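Local coordinates for F21M12.9 protein (Arabidopsis thaliana, PDB 3ADG), which binds double-stranded RNA and, with DICER-LIKE 1 and SERRATE, promotes accurate processing of primary microRNAs in the nucleus, this chain being its first double-stranded RNA-binding domain, at residues 53-56 / 57-60; 63-66 / 67-71. One frame throughout, in Å; residues are numbered along the deposited sequence.

Interaction 1: 53-56 / 57-60; sequences FFNR and KAAE
Phe53 lays one face of its ring against the start of helix 56-71, with Ala58 O about over the ring centre; Phe53 CD2 lies 3.7 Å from Ala58 CB, and Phe53 CD1 meets Ala59 CA obliquely at 3.6 Å. This is the close-packed side, and Ala59 continues it inward onto Phe36 and Ser38 of strand 35-42. Asn55 caps the helix: its OD1 accepts from Ala58 N at 2.9 Å, the amide carbon swung between the backbone N and the carbonyl carbon (chi1 60°). A weak bond from Ala59 N to Asn55 O, 3.3 Å, backs it up. Arg56 and Lys57 make the looser, solvent-facing side: Arg56, bent at chi2, runs beside Lys57, whose CG lies over a guanidinium face. Arg56 NH1 reaches Glu60 OE1 at 2.9 Å in a salt bridge, the oxygen lying in the guanidinium plane while the carboxylate is turned 72° from it. Glu60 is buried against strands 22-28 and 35-42, and Lys6 of helix 5-15 pairs with the same oxygen, so two cations share it. An Asn N-cap opens the second helix of the double-stranded RNA-binding fold; in relatives, this basic helix end commonly meets RNA phosphates across the major groove.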
loop_
_atom_site.group_PDB
_atom_site.type_symbol
_atom_site.label_atom_id
_atom_site.label_comp_id
_atom_site.label_asym_id
_atom_site.label_seq_id
_atom_site.Cartn_x
_atom_site.Cartn_y
_atom_site.Cartn_z
ATOM N N PHE A 53 4.617 -6.844 8.535
ATOM C CA PHE A 53 3.275 -6.673 9.092
ATOM C C PHE A 53 2.590 -8.024 9.373
ATOM O O PHE A 53 2.967 -9.061 8.793
ATOM C CB PHE A 53 2.427 -5.769 8.185
ATOM C CG PHE A 53 2.897 -4.348 8.187
ATOM C CD1 PHE A 53 3.659 -3.885 7.128
ATOM C CD2 PHE A 53 2.694 -3.519 9.311
ATOM C CE1 PHE A 53 4.165 -2.581 7.112
ATOM C CE2 PHE A 53 3.176 -2.213 9.304
ATOM C CZ PHE A 53 3.909 -1.744 8.184
ATOM N N PHE A 54 1.601 -8.004 10.260
ATOM C CA PHE A 54 0.922 -9.243 10.679
ATOM C C PHE A 54 -0.346 -9.560 9.882
ATOM O O PHE A 54 -0.947 -10.635 10.044
ATOM C CB PHE A 54 0.606 -9.230 12.182
ATOM C CG PHE A 54 1.819 -9.008 13.085
ATOM C CD1 PHE A 54 1.680 -8.322 14.298
ATOM C CD2 PHE A 54 3.078 -9.489 12.729
ATOM C CE1 PHE A 54 2.789 -8.122 15.165
ATOM C CE2 PHE A 54 4.184 -9.294 13.561
ATOM C CZ PHE A 54 4.049 -8.598 14.798
ATOM N N ASN A 55 -0.736 -8.619 9.029
ATOM C CA ASN A 55 -1.882 -8.817 8.155
ATOM C C ASN A 55 -1.807 -7.951 6.891
ATOM O O ASN A 55 -1.044 -6.968 6.826
ATOM C CB ASN A 55 -3.178 -8.609 8.948
ATOM C CG ASN A 55 -3.266 -7.215 9.536
ATOM O OD1 ASN A 55 -3.540 -6.241 8.810
ATOM N ND2 ASN A 55 -2.967 -7.094 10.826
ATOM N N ARG A 56 -2.602 -8.325 5.884
ATOM C CA ARG A 56 -2.520 -7.656 4.587
ATOM C C ARG A 56 -2.924 -6.176 4.715
ATOM O O ARG A 56 -2.273 -5.311 4.150
ATOM C CB ARG A 56 -3.353 -8.402 3.539
ATOM C CG ARG A 56 -4.827 -8.468 3.837
ATOM C CD ARG A 56 -5.561 -7.387 3.085
ATOM N NE ARG A 56 -6.980 -7.686 2.950
ATOM C CZ ARG A 56 -7.879 -6.879 2.392
ATOM N NH1 ARG A 56 -7.522 -5.687 1.898
ATOM N NH2 ARG A 56 -9.144 -7.270 2.356
ATOM N N LYS A 57 -3.964 -5.889 5.489
ATOM C CA LYS A 57 -4.446 -4.515 5.606
ATOM C C LYS A 57 -3.378 -3.571 6.167
ATOM O O LYS A 57 -3.201 -2.469 5.666
ATOM C CB LYS A 57 -5.720 -4.466 6.448
ATOM C CG LYS A 57 -6.940 -4.945 5.652
ATOM C CD LYS A 57 -8.192 -4.665 6.380
ATOM C CE LYS A 57 -9.376 -5.293 5.636
ATOM N NZ LYS A 57 -10.630 -4.926 6.299
ATOM N N ALA A 58 -2.664 -4.005 7.197
ATOM C CA ALA A 58 -1.594 -3.166 7.755
ATOM C C ALA A 58 -0.477 -2.865 6.710
ATOM O O ALA A 58 0.025 -1.732 6.628
ATOM C CB ALA A 58 -1.013 -3.818 9.028
ATOM N N ALA A 59 -0.115 -3.895 5.935
ATOM C CA ALA A 59 0.877 -3.755 4.856
ATOM C C ALA A 59 0.384 -2.777 3.798
ATOM O O ALA A 59 1.142 -1.900 3.371
ATOM C CB ALA A 59 1.196 -5.133 4.237
ATOM N N GLU A 60 -0.872 -2.942 3.366
ATOM C CA GLU A 60 -1.447 -2.097 2.326
ATOM C C GLU A 60 -1.472 -0.644 2.804
ATOM O O GLU A 60 -1.084 0.265 2.056
ATOM C CB GLU A 60 -2.849 -2.587 1.966
ATOM C CG GLU A 60 -2.801 -3.950 1.268
ATOM C CD GLU A 60 -4.200 -4.498 0.964
ATOM O OE1 GLU A 60 -5.165 -4.033 1.592
ATOM O OE2 GLU A 60 -4.325 -5.374 0.086
#

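Interaction 2: 63-66 / 67-71; sequences AAEV and ALREL
Glu65 and Arg69, one helical turn apart, form a salt bridge in which a single carboxylate oxygen takes two donors. Arg69 NE and Arg69 NH2 each reach Glu65 OE1 at 3.0 Å, so the guanidinium comes side-on and the oxygen sits at its edge, in its plane. The carboxylate itself is turned 44° from that plane; NH2 arrives nearly in line with the C-O bond, NE from the anti side. With Glu65 CG anti to the backbone N (chi1 178°) and the rest of the chain straight, the acid runs alongside Arg69, whose extended chain puts NE beside Glu65 OE1, and the bend at chi4 (-81°) brings NH2 round to the same oxygen. Replacing Glu65 with an alanine would probably leave the Arg69 guanidinium without its mate on this turn and free to swing toward solvent. Beneath the pair, Arg69 N bonds to Glu65 O at 3.0 Å. The next backbone links in the same ladder are Ala67 N to Ala63 O and Leu68 N to Ala64 O, both 2.9 Å, and Glu70 N to Val66 O, 3.0 Å. Ala67 CB and Leu68 CG each lie 3.4 Å from Ala64 O, the usual contacts of a helix turn. The small alanines keep the inner side of the helix slim. Through it Ala63 and Ala67 settle on Val40 of strand 35-42, while Val66 and Ala67 meet Tyr47 of strand 45-48. On another flank Ala64 and Glu65 touch Phe5, and Leu71 reaches Leu9 and Tyr12, all of helix 5-15, which sets this half of helix 56-71 beside helix 5-15 on one face of the sheet.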
loop_
_atom_site.group_PDB
_atom_site.type_symbol
_atom_site.label_atom_id
_atom_site.label_comp_id
_atom_site.label_asym_id
_atom_site.label_seq_id
_atom_site.Cartn_x
_atom_site.Cartn_y
_atom_site.Cartn_z
ATOM N N ALA A 63 2.032 0.760 2.503
ATOM C CA ALA A 63 2.320 1.034 1.083
ATOM C C ALA A 63 1.667 2.379 0.683
ATOM O O ALA A 63 2.323 3.202 0.008
ATOM C CB ALA A 63 1.798 -0.102 0.182
ATOM N N ALA A 64 0.397 2.573 1.083
ATOM C CA ALA A 64 -0.355 3.803 0.741
ATOM C C ALA A 64 0.317 5.015 1.390
ATOM O O ALA A 64 0.488 6.044 0.740
ATOM C CB ALA A 64 -1.816 3.683 1.170
ATOM N N GLU A 65 0.784 4.851 2.633
ATOM C CA GLU A 65 1.499 5.917 3.319
ATOM C C GLU A 65 2.749 6.334 2.526
ATOM O O GLU A 65 3.007 7.528 2.322
ATOM C CB GLU A 65 1.931 5.474 4.710
ATOM C CG GLU A 65 2.746 6.609 5.405
ATOM C CD GLU A 65 3.255 6.263 6.780
ATOM O OE1 GLU A 65 3.895 7.152 7.386
ATOM O OE2 GLU A 65 2.966 5.158 7.262
ATOM N N VAL A 66 3.522 5.332 2.106
ATOM C CA VAL A 66 4.751 5.567 1.317
ATOM C C VAL A 66 4.414 6.318 0.037
ATOM O O VAL A 66 5.062 7.314 -0.288
ATOM C CB VAL A 66 5.491 4.250 1.010
ATOM C CG1 VAL A 66 6.621 4.468 -0.013
ATOM C CG2 VAL A 66 6.033 3.642 2.365
ATOM N N ALA A 67 3.377 5.845 -0.667
ATOM C CA ALA A 67 2.894 6.490 -1.912
ATOM C C ALA A 67 2.572 7.976 -1.687
ATOM O O ALA A 67 3.102 8.860 -2.395
ATOM C CB ALA A 67 1.641 5.732 -2.454
ATOM N N LEU A 68 1.749 8.249 -0.675
ATOM C CA LEU A 68 1.324 9.619 -0.363
ATOM C C LEU A 68 2.538 10.531 -0.082
ATOM O O LEU A 68 2.625 11.647 -0.595
ATOM C CB LEU A 68 0.293 9.649 0.784
ATOM C CG LEU A 68 -1.087 9.031 0.560
ATOM C CD1 LEU A 68 -1.801 8.747 1.895
ATOM C CD2 LEU A 68 -1.952 9.930 -0.413
ATOM N N ARG A 69 3.477 10.038 0.735
ATOM C CA ARG A 69 4.670 10.811 1.075
ATOM C C ARG A 69 5.476 11.169 -0.193
ATOM O O ARG A 69 5.918 12.305 -0.340
ATOM C CB ARG A 69 5.558 10.033 2.039
ATOM C CG ARG A 69 4.985 9.996 3.455
ATOM C CD ARG A 69 5.941 9.314 4.428
ATOM N NE ARG A 69 5.355 9.213 5.764
ATOM C CZ ARG A 69 5.331 10.189 6.668
ATOM N NH1 ARG A 69 5.857 11.387 6.414
ATOM N NH2 ARG A 69 4.767 9.961 7.835
ATOM N N GLU A 70 5.611 10.203 -1.097
ATOM C CA GLU A 70 6.429 10.390 -2.283
ATOM C C GLU A 70 5.709 11.333 -3.262
ATOM O O GLU A 70 6.325 12.227 -3.817
ATOM C CB GLU A 70 6.746 9.044 -2.915
ATOM C CG GLU A 70 7.816 9.085 -4.015
ATOM C CD GLU A 70 9.180 9.610 -3.529
ATOM O OE1 GLU A 70 9.578 9.324 -2.381
ATOM O OE2 GLU A 70 9.859 10.308 -4.316
ATOM N N LEU A 71 4.397 11.163 -3.419
ATOM C CA LEU A 71 3.627 12.039 -4.311
ATOM C C LEU A 71 3.737 13.531 -3.912
ATOM O O LEU A 71 3.592 14.420 -4.766
ATOM C CB LEU A 71 2.171 11.573 -4.388
ATOM C CG LEU A 71 1.915 10.262 -5.148
ATOM C CD1 LEU A 71 0.579 9.605 -4.701
ATOM C CD2 LEU A 71 1.922 10.530 -6.680
#

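Overall arrangement
Interaction 1 spans the loop after strand 45-48 and the first turn of helix 56-71; interaction 2 follows in the C-terminal half of that helix, with centres about 15 Å apart on opposite sides of the chain's centre. They do not touch each other; the helix itself joins them. Both rest on strand 35-42 of the three-stranded antiparallel sheet, but interaction 1 also reaches strand 22-28 and interaction 2 strand 45-48, so the helix spans the sheet from one outer strand to the other. Both belong to the last helix of the alpha-beta-beta-beta-alpha fold. Alanines line its sheet-facing side in each, while its N-terminal end carries Arg56 and Lys57, consistent with the RNA-facing helix end of related domains.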